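Local coordinates for twin-arginine translocation pathway signal (Rhodoferax ferrireducens, PDB 5IM2), which probably serves as the extracytoplasmic solute-binding protein of a TRAP transporter and holds a copurified benzoate between its two lobes, at residues 70-75 and 83-88; 134-139 and 363-368; 144-149 and 287-292; 196-201 and 257-262; 232-237 and 297-302. All blocks are in the same frame, centred on the assembly; numbering follows the deposited sequence.

Interaction 1 (70-75 and 83-88); sequences VWMDKV and IQFEAY
Helix 62-78 is the crossover of a beta-alpha-beta unit that leaves strand 49-55 and returns as strand 83-88, and here F85 of the strand meets M72, V75 and W71 on the helix. The two short segments run nearly antiparallel, with their axes 8.4 Å apart. M72 lies across one face of the F85 ring: its CG stands 3.7 Å from the ring centroid, only 6° off the normal, in a CH-pi contact. The sulfur continues past the ring in an oblique Met-aromatic contact, SD of M72 being 3.7 Å from CG of F85, and the bend at chi3 (-91°) turns CE toward A87, whose CB lies 3.8 Å from it. V75 comes in at the ring edge, in plane, with CG1 3.9 Å from CZ of F85; the same methyl packs on CD1 of I83 at 3.8 Å. W71 approaches the far end of the phenylalanine obliquely, the two ring planes 59° apart, while its NE1 is bonded to the carbonyl of N286. Truncation of F85 to an alanine would probably open a gap between helix and strand, leaving the M72 chain without the ring face it lies on. No hydrogen bond crosses between the segments; this is the apolar helix-on-sheet packing of a beta-alpha-beta crossover, placed at the edge of a five-stranded sheet.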
# COMPACT_ATOMS: atom_id res chain seq x y z
N VAL A 70 13.85 -5.09 9.60
CA VAL A 70 13.53 -5.06 11.01
C VAL A 70 12.66 -6.26 11.40
O VAL A 70 12.89 -6.90 12.43
CB VAL A 70 12.86 -3.73 11.36
CG1 VAL A 70 12.34 -3.72 12.77
CG2 VAL A 70 13.86 -2.59 11.16
N TRP A 71 11.66 -6.58 10.58
CA TRP A 71 10.78 -7.69 10.90
C TRP A 71 11.54 -9.01 10.86
O TRP A 71 11.42 -9.83 11.78
CB TRP A 71 9.59 -7.71 9.93
CG TRP A 71 8.56 -8.82 10.20
CD1 TRP A 71 7.48 -8.74 11.03
CD2 TRP A 71 8.54 -10.14 9.65
NE1 TRP A 71 6.78 -9.92 11.01
CE2 TRP A 71 7.42 -10.80 10.18
CE3 TRP A 71 9.36 -10.84 8.76
CZ2 TRP A 71 7.10 -12.12 9.86
CZ3 TRP A 71 9.04 -12.14 8.44
CH2 TRP A 71 7.93 -12.76 8.98
N MET A 72 12.31 -9.25 9.80
CA MET A 72 13.10 -10.48 9.72
C MET A 72 14.08 -10.60 10.89
O MET A 72 14.29 -11.69 11.44
CB MET A 72 13.85 -10.53 8.39
CG MET A 72 12.93 -10.86 7.23
SD MET A 72 13.84 -11.01 5.68
CE MET A 72 13.75 -9.32 5.09
N ASP A 73 14.73 -9.50 11.25
CA ASP A 73 15.69 -9.56 12.34
C ASP A 73 15.01 -9.85 13.68
O ASP A 73 15.55 -10.61 14.50
CB ASP A 73 16.49 -8.26 12.42
CG ASP A 73 17.52 -8.14 11.29
OD1 ASP A 73 17.70 -9.14 10.56
OD2 ASP A 73 18.12 -7.06 11.12
N LYS A 74 13.84 -9.26 13.93
CA LYS A 74 13.10 -9.54 15.16
C LYS A 74 12.71 -11.00 15.23
O LYS A 74 12.87 -11.65 16.27
CB LYS A 74 11.88 -8.60 15.22
CG LYS A 74 10.84 -8.88 16.30
CD LYS A 74 10.46 -7.61 17.10
CE LYS A 74 9.08 -7.05 16.73
NZ LYS A 74 8.34 -6.55 17.94
N VAL A 75 12.23 -11.56 14.12
CA VAL A 75 11.91 -12.99 14.07
C VAL A 75 13.16 -13.84 14.29
O VAL A 75 13.13 -14.83 15.03
CB VAL A 75 11.21 -13.33 12.74
CG1 VAL A 75 11.08 -14.86 12.57
CG2 VAL A 75 9.87 -12.61 12.68
N ILE A 83 15.49 -19.40 13.06
CA ILE A 83 14.86 -18.98 11.82
C ILE A 83 15.78 -17.99 11.13
O ILE A 83 16.07 -16.91 11.67
CB ILE A 83 13.48 -18.36 12.04
CG1 ILE A 83 12.55 -19.29 12.84
CG2 ILE A 83 12.85 -18.02 10.68
CD1 ILE A 83 11.20 -18.64 13.20
N GLN A 84 16.25 -18.34 9.94
CA GLN A 84 17.11 -17.49 9.14
C GLN A 84 16.42 -17.18 7.82
O GLN A 84 15.56 -17.94 7.37
CB GLN A 84 18.46 -18.15 8.87
CG GLN A 84 19.30 -18.39 10.13
CD GLN A 84 19.62 -17.10 10.87
OE1 GLN A 84 19.83 -16.05 10.25
NE2 GLN A 84 19.65 -17.17 12.19
N PHE A 85 16.79 -16.07 7.21
CA PHE A 85 16.18 -15.66 5.95
C PHE A 85 17.22 -15.50 4.86
O PHE A 85 18.31 -14.97 5.10
CB PHE A 85 15.46 -14.37 6.11
CG PHE A 85 14.29 -14.44 7.05
CD1 PHE A 85 14.47 -14.23 8.42
CD2 PHE A 85 13.02 -14.71 6.57
CE1 PHE A 85 13.41 -14.29 9.28
CE2 PHE A 85 11.94 -14.78 7.44
CZ PHE A 85 12.14 -14.57 8.79
N GLU A 86 16.87 -15.96 3.65
CA GLU A 86 17.53 -15.54 2.42
C GLU A 86 16.58 -14.54 1.79
O GLU A 86 15.50 -14.92 1.32
CB GLU A 86 17.82 -16.70 1.48
CG GLU A 86 18.90 -17.61 2.00
CD GLU A 86 19.14 -18.78 1.09
OE1 GLU A 86 18.14 -19.31 0.56
OE2 GLU A 86 20.32 -19.14 0.91
N ALA A 87 16.93 -13.26 1.88
CA ALA A 87 16.04 -12.18 1.54
C ALA A 87 16.45 -11.58 0.20
O ALA A 87 17.63 -11.36 -0.05
CB ALA A 87 16.05 -11.10 2.61
N TYR A 88 15.46 -11.24 -0.62
CA TYR A 88 15.70 -10.75 -1.98
C TYR A 88 14.86 -9.51 -2.26
O TYR A 88 13.63 -9.62 -2.40
CB TYR A 88 15.40 -11.85 -2.97
CG TYR A 88 16.29 -13.04 -2.76
CD1 TYR A 88 17.61 -13.03 -3.18
CD2 TYR A 88 15.83 -14.17 -2.11
CE1 TYR A 88 18.44 -14.12 -2.99
CE2 TYR A 88 16.65 -15.27 -1.92
CZ TYR A 88 17.96 -15.23 -2.35
OH TYR A 88 18.82 -16.30 -2.17

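Interaction 2 (134-139 and 363-368); sequences MMTNAE and KHSKVA
S365, toward the C-terminal end of helix 350-367, meets T136 in the loop holding N137, the N-cap residue of helix 138-152, so the contact ties the start of one helix to the C-terminal part of another. The two hydroxyls are 2.7 Å apart, OG1 of T136 donating to OG of S365, which in turn bonds to the carbonyl of I361 one turn back in its own helix. T136 also lays its CG2 against the serine oxygen, at 3.5 Å. Three residues on, A368 follows the helix and takes two contacts. Its carbonyl O accepts from ND2 of N137 at 3.0 Å, with an N-H...O angle of 164°; the oxygen lies close to the amide plane of N137, whereas the donor is tilted 33° from the carbonyl plane. With chi1 of N137 at 63° the amide sits between backbone N and carbonyl carbon, and OD1 turns back to cap the backbone N of A140. One amide thus caps helix 138-152 and holds the chain that follows helix 350-367, and an alanine here would probably leave that helix start without its side-chain cap and the A368 carbonyl without this donor. The methyl of A368 meets the extended chain of E139, whose carboxylate forms a salt bridge with R297; CB of A368 stands 3.4 Å from CD of E139.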
# COMPACT_ATOMS: atom_id res chain seq x y z
N MET A 134 -10.89 7.34 2.90
CA MET A 134 -11.18 6.29 3.88
C MET A 134 -10.27 6.34 5.10
O MET A 134 -10.74 6.11 6.23
CB MET A 134 -11.05 4.90 3.25
CG MET A 134 -12.10 4.55 2.24
SD MET A 134 -13.73 4.31 3.00
CE MET A 134 -13.43 2.86 3.95
N MET A 135 -9.00 6.64 4.92
CA MET A 135 -8.02 6.44 5.99
C MET A 135 -7.98 7.61 6.95
O MET A 135 -8.14 8.77 6.57
CB MET A 135 -6.63 6.24 5.38
CG MET A 135 -5.50 6.20 6.40
SD MET A 135 -3.86 5.95 5.69
CE MET A 135 -3.91 7.11 4.43
N THR A 136 -7.73 7.30 8.22
CA THR A 136 -7.37 8.31 9.20
C THR A 136 -5.83 8.40 9.23
O THR A 136 -5.25 9.24 8.53
CB THR A 136 -7.95 7.95 10.56
OG1 THR A 136 -7.58 6.62 10.90
CG2 THR A 136 -9.45 8.01 10.53
N ASN A 137 -5.18 7.52 9.99
CA ASN A 137 -3.72 7.34 9.91
C ASN A 137 -3.40 5.89 9.55
O ASN A 137 -4.25 5.00 9.67
CB ASN A 137 -3.05 7.74 11.22
CG ASN A 137 -3.48 6.90 12.36
OD1 ASN A 137 -3.01 5.80 12.49
ND2 ASN A 137 -4.38 7.42 13.22
N ALA A 138 -2.18 5.65 9.07
CA ALA A 138 -1.85 4.31 8.56
C ALA A 138 -1.87 3.24 9.65
O ALA A 138 -2.27 2.10 9.39
CB ALA A 138 -0.49 4.33 7.87
N GLU A 139 -1.42 3.56 10.88
CA GLU A 139 -1.45 2.55 11.94
C GLU A 139 -2.88 2.09 12.20
O GLU A 139 -3.17 0.89 12.19
CB GLU A 139 -0.82 3.08 13.23
CG GLU A 139 -0.81 2.07 14.34
CD GLU A 139 -0.31 2.66 15.64
OE1 GLU A 139 0.03 3.88 15.66
OE2 GLU A 139 -0.30 1.92 16.65
N LYS A 363 -12.96 2.60 15.05
CA LYS A 363 -12.61 1.93 16.30
C LYS A 363 -11.11 1.93 16.54
O LYS A 363 -10.65 2.18 17.66
CB LYS A 363 -13.10 0.50 16.27
CG LYS A 363 -12.79 -0.23 17.55
CD LYS A 363 -13.49 -1.54 17.60
CE LYS A 363 -12.82 -2.53 16.70
NZ LYS A 363 -13.41 -3.89 16.83
N HIS A 364 -10.34 1.56 15.54
CA HIS A 364 -8.91 1.47 15.78
C HIS A 364 -8.24 2.82 15.84
O HIS A 364 -7.11 2.91 16.32
CB HIS A 364 -8.25 0.58 14.73
CG HIS A 364 -8.55 -0.86 14.93
ND1 HIS A 364 -7.92 -1.63 15.89
CD2 HIS A 364 -9.44 -1.68 14.33
CE1 HIS A 364 -8.40 -2.86 15.85
NE2 HIS A 364 -9.33 -2.92 14.91
N SER A 365 -8.90 3.86 15.32
CA SER A 365 -8.39 5.21 15.50
C SER A 365 -8.54 5.68 16.95
O SER A 365 -7.88 6.64 17.35
CB SER A 365 -9.09 6.17 14.54
OG SER A 365 -8.86 5.81 13.18
N LYS A 366 -9.42 5.04 17.73
CA LYS A 366 -9.46 5.32 19.16
C LYS A 366 -8.24 4.75 19.88
O LYS A 366 -7.82 5.30 20.90
CB LYS A 366 -10.76 4.78 19.78
CG LYS A 366 -12.00 5.44 19.18
CD LYS A 366 -13.27 5.16 19.97
CE LYS A 366 -13.79 3.75 19.77
NZ LYS A 366 -15.30 3.72 19.71
N VAL A 367 -7.66 3.67 19.37
CA VAL A 367 -6.48 3.06 19.96
C VAL A 367 -5.20 3.77 19.52
O VAL A 367 -4.32 4.08 20.33
CB VAL A 367 -6.41 1.57 19.57
CG1 VAL A 367 -5.09 0.95 20.06
CG2 VAL A 367 -7.61 0.81 20.11
N ALA A 368 -5.07 3.95 18.21
CA ALA A 368 -3.92 4.57 17.54
C ALA A 368 -4.41 5.92 17.01
O ALA A 368 -4.86 6.02 15.87
CB ALA A 368 -3.43 3.68 16.43

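Interaction 3 (144-149 and 287-292); sequences ACWEYM and SGLQTS
The start of helix 289-301 packs against helix 138-152 through the indole of W146, which lies over the peptide of G288 and L289. G288, the N-cap residue, sets its CA over the six-membered ring, 3.5 Å from the centroid and 12° off the normal, a CH-pi contact. On the same face the backbone N of L289 stands above the five-membered part, 3.8 Å from NE1 of W146, and CB of L289 touches CD1 of W146 at 4.0 Å. The indole reaches across because CG is anti to the backbone N of W146 (chi1 174°). The backbone of G288, with phi 105°, itself calls for glycine, since a CB would jam against the carbonyl O of S287. S292 comes obliquely, its OG 3.5 Å from CE3 of W146. That hydroxyl donates to O of G288 at 2.8 Å, from above the carbonyl plane, and the same oxygen also takes the backbone N-H of S292, so two donors from one residue grip it. S292 OG is further bonded to the backbone N of L165. An indole laid over the N-cap glycine and first turn of helix 289-301 thus joins it to helix 138-152, beside edge strand 161-167 of the five-stranded sheet.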
# COMPACT_ATOMS: atom_id res chain seq x y z
N ALA A 144 -7.39 -1.84 11.20
CA ALA A 144 -8.73 -2.07 10.64
C ALA A 144 -8.71 -3.04 9.48
O ALA A 144 -9.60 -3.88 9.36
CB ALA A 144 -9.34 -0.73 10.21
N CYS A 145 -7.70 -2.94 8.61
CA CYS A 145 -7.57 -3.85 7.48
C CYS A 145 -7.40 -5.29 7.96
O CYS A 145 -8.05 -6.21 7.45
CB CYS A 145 -6.39 -3.42 6.61
SG CYS A 145 -6.30 -4.27 5.02
N TRP A 146 -6.53 -5.50 8.95
CA TRP A 146 -6.35 -6.85 9.49
C TRP A 146 -7.68 -7.44 9.97
O TRP A 146 -8.08 -8.55 9.56
CB TRP A 146 -5.33 -6.85 10.64
CG TRP A 146 -5.30 -8.22 11.24
CD1 TRP A 146 -6.01 -8.68 12.34
CD2 TRP A 146 -4.56 -9.35 10.75
NE1 TRP A 146 -5.73 -10.01 12.56
CE2 TRP A 146 -4.86 -10.45 11.59
CE3 TRP A 146 -3.66 -9.53 9.71
CZ2 TRP A 146 -4.31 -11.69 11.40
CZ3 TRP A 146 -3.11 -10.79 9.52
CH2 TRP A 146 -3.43 -11.84 10.36
N GLU A 147 -8.38 -6.70 10.82
CA GLU A 147 -9.62 -7.20 11.41
C GLU A 147 -10.70 -7.40 10.36
O GLU A 147 -11.42 -8.41 10.38
CB GLU A 147 -10.12 -6.25 12.50
CG GLU A 147 -11.39 -6.76 13.15
CD GLU A 147 -11.82 -6.01 14.41
OE1 GLU A 147 -11.09 -5.14 14.92
OE2 GLU A 147 -12.93 -6.31 14.90
N TYR A 148 -10.80 -6.48 9.40
CA TYR A 148 -11.73 -6.64 8.28
C TYR A 148 -11.50 -7.95 7.52
O TYR A 148 -12.45 -8.71 7.24
CB TYR A 148 -11.58 -5.44 7.34
CG TYR A 148 -12.38 -5.43 6.05
CD1 TYR A 148 -11.84 -6.01 4.91
CD2 TYR A 148 -13.60 -4.81 5.96
CE1 TYR A 148 -12.52 -5.99 3.68
CE2 TYR A 148 -14.30 -4.77 4.73
CZ TYR A 148 -13.72 -5.35 3.59
OH TYR A 148 -14.34 -5.33 2.36
N MET A 149 -10.27 -8.23 7.12
CA MET A 149 -10.07 -9.43 6.31
C MET A 149 -10.32 -10.68 7.14
O MET A 149 -10.90 -11.66 6.65
CB MET A 149 -8.67 -9.44 5.71
CG MET A 149 -8.45 -8.30 4.73
SD MET A 149 -9.65 -8.19 3.34
CE MET A 149 -9.36 -9.71 2.46
N SER A 287 2.88 -11.85 13.71
CA SER A 287 1.80 -11.76 12.75
C SER A 287 0.60 -11.14 13.43
O SER A 287 0.48 -11.15 14.66
CB SER A 287 1.37 -13.14 12.20
OG SER A 287 2.46 -13.91 11.75
N GLY A 288 -0.31 -10.62 12.63
CA GLY A 288 -1.63 -10.26 13.12
C GLY A 288 -1.85 -8.79 13.31
O GLY A 288 -1.25 -7.95 12.65
N LEU A 289 -2.74 -8.47 14.25
CA LEU A 289 -3.17 -7.09 14.45
C LEU A 289 -2.01 -6.16 14.79
O LEU A 289 -1.87 -5.08 14.22
CB LEU A 289 -4.22 -7.06 15.56
CG LEU A 289 -4.84 -5.73 15.93
CD1 LEU A 289 -5.65 -5.20 14.76
CD2 LEU A 289 -5.73 -5.86 17.15
N GLN A 290 -1.22 -6.53 15.81
CA GLN A 290 -0.18 -5.61 16.27
C GLN A 290 0.87 -5.40 15.19
O GLN A 290 1.31 -4.27 14.94
CB GLN A 290 0.47 -6.14 17.56
CG GLN A 290 -0.42 -6.01 18.81
CD GLN A 290 -1.61 -6.97 18.82
OE1 GLN A 290 -1.55 -8.07 18.26
NE2 GLN A 290 -2.70 -6.54 19.46
N THR A 291 1.29 -6.48 14.54
CA THR A 291 2.28 -6.35 13.47
C THR A 291 1.73 -5.52 12.31
O THR A 291 2.46 -4.70 11.73
CB THR A 291 2.69 -7.75 13.00
OG1 THR A 291 3.38 -8.42 14.06
CG2 THR A 291 3.63 -7.68 11.83
N SER A 292 0.45 -5.70 11.98
CA SER A 292 -0.18 -4.89 10.94
C SER A 292 -0.14 -3.41 11.28
O SER A 292 0.25 -2.58 10.45
CB SER A 292 -1.62 -5.36 10.71
OG SER A 292 -1.63 -6.69 10.18

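Interaction 4 (196-201 and 257-262); sequences RQVTKM and ALYTAT
V198 overlaps the ring of Y259 with both of its methyls. CG1 stands over the centre of one ring face, 4.0 Å from the centroid and 9° off the normal, a CH-pi contact, while CG2 reaches CD2 of Y259 at 3.6 Å. Both methyls can face the ring because CG1 is anti to the backbone N (chi1 -176°) and CG2 anti to the carbonyl carbon, so that the valine fork meets the tyrosine at about a right angle. One turn further along helix 196-205, M201, modelled in two conformers, folds back through bends at chi2 and chi3. In the conformer described its CE lies 3.8 Å from CD2 of L258 and 4.3 Å from CD1 of Y259, the latter an oblique approach. Y259 carries its ring at chi1 82°, between the backbone N and the carbonyl carbon, which turns the ring toward the helix. All four residues are buried, and the contact is apolar throughout. The loop is also held by backbone bonds of L258 to F133 and of Y259 to G171, and the helix by salt bridges from R196 to E127 and D342. The packing joins the first turns of helix 196-205 to the segment leading into strand 262-267, with the tyrosine side chain about 5 Å from the bound benzoate, consistent with a second shell around the ligand pocket of this solute-binding fold.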
# COMPACT_ATOMS: atom_id res chain seq x y z
N ARG A 196 -6.41 -0.57 -9.46
CA ARG A 196 -7.60 -0.13 -10.21
C ARG A 196 -8.48 0.85 -9.41
O ARG A 196 -9.11 1.73 -9.99
CB ARG A 196 -8.41 -1.35 -10.67
CG ARG A 196 -9.30 -1.96 -9.62
CD ARG A 196 -10.24 -3.03 -10.19
NE ARG A 196 -11.12 -3.56 -9.15
CZ ARG A 196 -12.33 -4.07 -9.36
NH1 ARG A 196 -12.85 -4.13 -10.58
NH2 ARG A 196 -13.04 -4.52 -8.32
N GLN A 197 -8.58 0.73 -8.07
CA GLN A 197 -9.41 1.72 -7.40
C GLN A 197 -8.78 3.10 -7.43
O GLN A 197 -9.49 4.09 -7.47
CB GLN A 197 -9.74 1.35 -5.94
CG GLN A 197 -10.77 0.28 -5.76
CD GLN A 197 -11.96 0.39 -6.66
OE1 GLN A 197 -12.51 1.48 -6.86
NE2 GLN A 197 -12.41 -0.74 -7.17
N VAL A 198 -7.44 3.20 -7.39
CA VAL A 198 -6.84 4.52 -7.44
C VAL A 198 -6.92 5.07 -8.86
O VAL A 198 -7.16 6.27 -9.06
CB VAL A 198 -5.39 4.45 -6.93
CG1 VAL A 198 -4.76 5.84 -6.89
CG2 VAL A 198 -5.37 3.81 -5.55
N THR A 199 -6.75 4.21 -9.88
CA THR A 199 -6.86 4.70 -11.26
C THR A 199 -8.29 5.07 -11.60
O THR A 199 -8.52 6.04 -12.34
CB THR A 199 -6.31 3.70 -12.28
OG1 THR A 199 -7.02 2.46 -12.20
CG2 THR A 199 -4.82 3.48 -12.09
N LYS A 200 -9.27 4.38 -11.00
CA LYS A 200 -10.66 4.79 -11.18
C LYS A 200 -10.91 6.17 -10.61
O LYS A 200 -11.58 7.01 -11.24
CB LYS A 200 -11.59 3.75 -10.55
CG LYS A 200 -11.71 2.51 -11.40
CD LYS A 200 -12.60 1.47 -10.75
CE LYS A 200 -12.45 0.11 -11.44
NZ LYS A 200 -12.66 0.21 -12.92
N MET A 201 -10.38 6.45 -9.41
CA MET A 201 -10.49 7.79 -8.86
C MET A 201 -9.82 8.80 -9.78
O MET A 201 -10.40 9.84 -10.11
CB MET A 201 -9.90 7.84 -7.45
CG MET A 201 -9.78 9.22 -6.84
SD MET A 201 -8.25 10.08 -7.24
CE MET A 201 -6.99 9.04 -6.51
N ALA A 257 -7.43 11.98 3.74
CA ALA A 257 -6.42 11.38 2.88
C ALA A 257 -7.09 10.95 1.60
O ALA A 257 -8.02 10.14 1.62
CB ALA A 257 -5.77 10.18 3.56
N LEU A 258 -6.61 11.46 0.47
CA LEU A 258 -7.26 11.15 -0.79
C LEU A 258 -7.33 9.65 -1.02
O LEU A 258 -8.38 9.11 -1.38
CB LEU A 258 -6.53 11.84 -1.94
CG LEU A 258 -7.09 11.48 -3.33
CD1 LEU A 258 -8.50 11.99 -3.46
CD2 LEU A 258 -6.22 12.09 -4.39
N TYR A 259 -6.20 8.94 -0.85
CA TYR A 259 -6.21 7.49 -0.98
C TYR A 259 -5.04 6.90 -0.19
O TYR A 259 -4.10 7.59 0.19
CB TYR A 259 -6.12 7.03 -2.47
CG TYR A 259 -4.71 7.03 -2.97
CD1 TYR A 259 -4.10 8.20 -3.38
CD2 TYR A 259 -3.96 5.87 -2.95
CE1 TYR A 259 -2.76 8.21 -3.78
CE2 TYR A 259 -2.62 5.87 -3.35
CZ TYR A 259 -2.03 7.04 -3.75
OH TYR A 259 -0.71 7.04 -4.14
N THR A 260 -5.13 5.59 0.02
CA THR A 260 -3.97 4.78 0.38
C THR A 260 -4.07 3.46 -0.37
O THR A 260 -5.11 3.11 -0.96
CB THR A 260 -3.88 4.59 1.90
OG1 THR A 260 -2.64 3.96 2.21
CG2 THR A 260 -5.04 3.77 2.46
N ALA A 261 -2.96 2.73 -0.40
CA ALA A 261 -2.92 1.41 -1.00
C ALA A 261 -2.70 0.37 0.09
O ALA A 261 -2.11 0.66 1.13
CB ALA A 261 -1.82 1.31 -2.06
N THR A 262 -3.20 -0.84 -0.15
CA THR A 262 -3.06 -1.94 0.77
C THR A 262 -1.89 -2.83 0.39
O THR A 262 -1.54 -2.97 -0.78
CB THR A 262 -4.33 -2.80 0.84
OG1 THR A 262 -4.63 -3.33 -0.45
CG2 THR A 262 -5.46 -1.97 1.31

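Interaction 5 (232-237 and 297-302); sequences PWEVVP and RVQQAG. With BEZ (benzoic acid), chain B.
OE2 of E234 accepts from NE2 of Q299 at 3.0 Å, almost straight at 173°, in the wall of the benzoate pocket of this solute-binding protein. The oxygen lies in the amide plane of Q299, yet the N-H meets it from above the carboxylate plane, 53° out, the two flat groups being steeply inclined to each other. E234 gets there by folding: chi1 of 65° and a further bend at chi2 bring the chain back over helix 289-301, so that its CB and CG both come 3.3 Å from O of Q299. Further partners fix both groups, N62 bonding to OE1 of E234 and Q166 to OE1 of Q299. The paired groups touch the ligand ring rather than its carboxylate: OE2 of E234 is 3.5 Å from C5 of benzoate and NE2 of Q299 the same distance from C4. V235 and P232 pack on that ring too, whereas R192 and Y118 hydrogen-bond to benzoate. Further along, G302 approaches the backbone of E234 so closely that a CB would be tight against CB of E234. The glycine carbonyl takes a CA-H...O contact from E234, O to CA 3.4 Å, and one water donates to O of E234 and to O of G302, each at 2.8 Å.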
# COMPACT_ATOMS: atom_id res chain seq x y z
N PRO A 232 2.70 7.88 -1.85
CA PRO A 232 2.97 8.52 -0.56
C PRO A 232 4.39 9.08 -0.53
O PRO A 232 5.26 8.68 -1.31
CB PRO A 232 2.80 7.39 0.45
CG PRO A 232 3.29 6.19 -0.33
CD PRO A 232 2.80 6.41 -1.74
N TRP A 233 4.64 9.97 0.44
CA TRP A 233 5.92 10.64 0.55
C TRP A 233 7.06 9.67 0.83
O TRP A 233 8.17 9.86 0.34
CB TRP A 233 5.89 11.69 1.67
CG TRP A 233 5.47 13.07 1.24
CD1 TRP A 233 4.43 13.79 1.73
CD2 TRP A 233 6.09 13.89 0.24
NE1 TRP A 233 4.35 15.01 1.09
CE2 TRP A 233 5.36 15.09 0.17
CE3 TRP A 233 7.18 13.71 -0.61
CZ2 TRP A 233 5.70 16.13 -0.70
CZ3 TRP A 233 7.52 14.74 -1.48
CH2 TRP A 233 6.77 15.94 -1.51
N GLU A 234 6.79 8.62 1.62
CA GLU A 234 7.89 7.84 2.18
C GLU A 234 8.70 7.13 1.09
O GLU A 234 9.92 6.95 1.26
CB GLU A 234 7.35 6.85 3.22
CG GLU A 234 6.44 5.78 2.69
CD GLU A 234 7.15 4.54 2.14
OE1 GLU A 234 8.35 4.29 2.48
OE2 GLU A 234 6.47 3.82 1.37
N VAL A 235 8.05 6.74 -0.01
CA VAL A 235 8.70 5.92 -1.03
C VAL A 235 9.41 6.76 -2.06
O VAL A 235 10.24 6.22 -2.82
CB VAL A 235 7.67 4.99 -1.70
CG1 VAL A 235 6.73 5.75 -2.62
CG2 VAL A 235 8.38 3.84 -2.42
N VAL A 236 9.16 8.06 -2.08
CA VAL A 236 9.59 8.89 -3.20
C VAL A 236 11.10 8.83 -3.40
O VAL A 236 11.55 8.66 -4.55
CB VAL A 236 9.08 10.33 -3.00
CG1 VAL A 236 9.89 11.39 -3.76
CG2 VAL A 236 7.62 10.40 -3.33
N PRO A 237 11.93 8.98 -2.37
CA PRO A 237 13.38 8.96 -2.61
C PRO A 237 13.91 7.62 -3.08
O PRO A 237 14.97 7.60 -3.71
CB PRO A 237 13.98 9.34 -1.25
CG PRO A 237 12.85 9.83 -0.42
CD PRO A 237 11.60 9.28 -0.96
N ARG A 297 2.39 2.06 10.82
CA ARG A 297 2.95 3.19 11.54
C ARG A 297 4.32 3.56 10.98
O ARG A 297 4.62 4.75 10.74
CB ARG A 297 3.05 2.86 13.03
CG ARG A 297 3.43 4.03 13.84
CD ARG A 297 3.56 3.77 15.34
NE ARG A 297 4.01 5.03 15.93
CZ ARG A 297 3.25 5.89 16.61
NH1 ARG A 297 1.97 5.63 16.90
NH2 ARG A 297 3.81 7.01 17.05
N VAL A 298 5.17 2.56 10.75
CA VAL A 298 6.55 2.80 10.29
C VAL A 298 6.54 3.32 8.85
O VAL A 298 7.33 4.22 8.50
CB VAL A 298 7.38 1.51 10.43
CG1 VAL A 298 8.75 1.69 9.81
CG2 VAL A 298 7.52 1.17 11.92
N GLN A 299 5.65 2.80 8.01
CA GLN A 299 5.59 3.30 6.64
C GLN A 299 5.22 4.78 6.62
O GLN A 299 5.85 5.60 5.92
CB GLN A 299 4.62 2.49 5.80
CG GLN A 299 4.92 2.67 4.26
CD GLN A 299 4.31 1.60 3.40
OE1 GLN A 299 3.55 0.76 3.85
NE2 GLN A 299 4.62 1.65 2.14
N GLN A 300 4.23 5.16 7.41
CA GLN A 300 3.87 6.58 7.46
C GLN A 300 4.94 7.41 8.15
O GLN A 300 5.10 8.60 7.84
CB GLN A 300 2.50 6.75 8.14
CG GLN A 300 2.04 8.20 8.18
CD GLN A 300 0.58 8.40 8.50
OE1 GLN A 300 -0.10 7.49 8.96
NE2 GLN A 300 0.10 9.62 8.32
N ALA A 301 5.68 6.84 9.11
CA ALA A 301 6.74 7.60 9.76
C ALA A 301 7.85 8.01 8.80
O ALA A 301 8.62 8.91 9.12
CB ALA A 301 7.35 6.81 10.92
N GLY A 302 7.96 7.35 7.65
CA GLY A 302 8.95 7.74 6.66
C GLY A 302 8.52 8.86 5.76
O GLY A 302 9.32 9.31 4.93
C BEZ B . 3.06 2.15 -4.83
O1 BEZ B . 2.35 3.18 -4.99
O2 BEZ B . 3.09 1.28 -5.74
C1 BEZ B . 3.87 1.98 -3.59
C2 BEZ B . 4.63 0.83 -3.41
C3 BEZ B . 5.41 0.71 -2.26
C4 BEZ B . 5.39 1.71 -1.30
C5 BEZ B . 4.61 2.84 -1.47
C6 BEZ B . 3.84 2.97 -2.63
O HOH W 1 11.33 7.87 3.53

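How the interactions relate
Interactions 1 and 4 are buried and wholly apolar, each built on an aromatic ring with an aliphatic chain over its face, but they lie on opposite sides of the chain's centre. Interaction 5 is also buried, yet polar, as its amide-carboxylate pair lines the ligand pocket. Interaction 2 is the surface contact and relies on hydrogen bonds at helix ends. Interaction 3, partly buried, falls between these, an indole face against backbone. Helix 138-152 serves interactions 2 and 3, and helix 289-301 serves 3 and 5. Polar links join these neighbours: E147 holds H364 and K363, E139 pairs with R297, and Q300 receives the N-H of A138. Interaction 1 reaches interaction 3 only by packing, W71 against T291.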